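Local atomic coordinates of Bpsl1147 (Burkholderia pseudomallei, PDB entry 5A4O), a protein that probably binds DNA, single-stranded DNA in particular, as a bacterial homolog of the eukaryotic transcription coactivator PC4. Residues 62-65 with 66-70. Numbering follows the deposited sequence.
Sequences AQVI and QGLLL
V64 meets L68, and I65 meets L69, one turn further along helix 61-73. This alpha-helix follows the four-stranded antiparallel sheet of the PC4-like fold, and here it packs on the second subunit of the dimer.

The backbone bonds are regular i to i+4 bonds. Q66 N donates to A62 O and G67 N to Q63 O. L68 N reaches V64 O at 3.0 Å and L69 N reaches I65 O at 2.9 Å.

The apolar contacts form two neighbouring pairs. In each, the side chains lie side by side and point the same way. V64 CG1, anti to the backbone N (chi1 169°), comes to 4.0 Å from L68 CD1. I65 touches with its CG2 branch, 4.0 Å from L69 CD1. V64, I65 and L68 all pack on L68 of the second subunit, and L69 packs on I65 of that subunit. The two pairs therefore belong to the dimer interface.

Q66 is more exposed. Its CG, on the backbone-N side of the residue, packs 3.4 Å from A62 O. The chain then turns at chi2 (-34°), and OE1 ends 4.1 Å from I65 CG2.

The side chains of L68 and L69 also lean back toward carbonyl oxygens of the preceding turn. L68 CG is 3.4 Å from V64 O, and L69 CG is 3.3 Å from I65 O.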
loop_
_atom_site.group_PDB
_atom_site.type_symbol
_atom_site.label_atom_id
_atom_site.label_comp_id
_atom_site.label_asym_id
_atom_site.label_seq_id
_atom_site.Cartn_x
_atom_site.Cartn_y
_atom_site.Cartn_z
ATOM N N ALA A 62 3.141 -0.872 -12.331
ATOM C CA ALA A 62 4.407 -0.266 -12.763
ATOM C C ALA A 62 4.551 1.134 -12.184
ATOM O O ALA A 62 5.603 1.498 -11.690
ATOM C CB ALA A 62 4.518 -0.212 -14.292
ATOM N N GLN A 63 3.485 1.928 -12.252
ATOM C CA GLN A 63 3.519 3.266 -11.645
ATOM C C GLN A 63 3.755 3.254 -10.139
ATOM O O GLN A 63 4.535 4.072 -9.629
ATOM C CB GLN A 63 2.246 4.037 -11.995
ATOM C CG GLN A 63 2.154 4.382 -13.474
ATOM C CD GLN A 63 0.736 4.679 -13.906
ATOM O OE1 GLN A 63 0.021 3.813 -14.405
ATOM N NE2 GLN A 63 0.303 5.895 -13.638
ATOM N N VAL A 64 3.075 2.371 -9.412
ATOM C CA VAL A 64 3.263 2.271 -7.947
ATOM C C VAL A 64 4.697 1.852 -7.616
ATOM O O VAL A 64 5.359 2.462 -6.813
ATOM C CB VAL A 64 2.216 1.344 -7.270
ATOM C CG1 VAL A 64 2.574 1.045 -5.819
ATOM C CG2 VAL A 64 0.846 1.981 -7.324
ATOM N N ILE A 65 5.184 0.833 -8.300
ATOM C CA ILE A 65 6.570 0.399 -8.139
ATOM C C ILE A 65 7.550 1.543 -8.393
ATOM O O ILE A 65 8.494 1.769 -7.620
ATOM C CB ILE A 65 6.868 -0.780 -9.058
ATOM C CG1 ILE A 65 6.213 -2.042 -8.519
ATOM C CG2 ILE A 65 8.375 -0.981 -9.184
ATOM C CD1 ILE A 65 5.999 -3.168 -9.530
ATOM N N GLN A 66 7.341 2.266 -9.487
ATOM C CA GLN A 66 8.229 3.363 -9.815
ATOM C C GLN A 66 8.168 4.470 -8.776
ATOM O O GLN A 66 9.181 5.036 -8.432
ATOM C CB GLN A 66 7.944 3.914 -11.206
ATOM C CG GLN A 66 8.563 3.089 -12.356
ATOM C CD GLN A 66 9.909 2.424 -12.089
ATOM O OE1 GLN A 66 10.052 1.194 -12.230
ATOM N NE2 GLN A 66 10.916 3.222 -11.736
ATOM N N GLY A 67 6.973 4.760 -8.247
ATOM C CA GLY A 67 6.862 5.703 -7.140
ATOM C C GLY A 67 7.600 5.291 -5.869
ATOM O O GLY A 67 8.242 6.117 -5.202
ATOM N N LEU A 68 7.546 4.005 -5.542
ATOM C CA LEU A 68 8.211 3.510 -4.350
ATOM C C LEU A 68 9.718 3.479 -4.533
ATOM O O LEU A 68 10.458 3.778 -3.593
ATOM C CB LEU A 68 7.717 2.111 -3.973
ATOM C CG LEU A 68 6.233 2.001 -3.593
ATOM C CD1 LEU A 68 5.861 0.536 -3.547
ATOM C CD2 LEU A 68 5.914 2.680 -2.274
ATOM N N LEU A 69 10.168 3.179 -5.742
ATOM C CA LEU A 69 11.602 3.234 -6.054
ATOM C C LEU A 69 12.107 4.664 -5.870
ATOM O O LEU A 69 13.148 4.893 -5.273
ATOM C CB LEU A 69 11.871 2.748 -7.483
ATOM C CG LEU A 69 11.799 1.253 -7.707
ATOM C CD1 LEU A 69 11.853 0.949 -9.192
ATOM C CD2 LEU A 69 12.979 0.594 -6.998
ATOM N N LEU A 70 11.353 5.626 -6.391
ATOM C CA LEU A 70 11.686 7.041 -6.217
ATOM C C LEU A 70 11.744 7.424 -4.740
ATOM O O LEU A 70 12.656 8.139 -4.333
ATOM C CB LEU A 70 10.665 7.915 -6.940
ATOM C CG LEU A 70 10.948 9.401 -7.072
ATOM C CD1 LEU A 70 12.314 9.584 -7.711
ATOM C CD2 LEU A 70 9.907 10.075 -7.939
#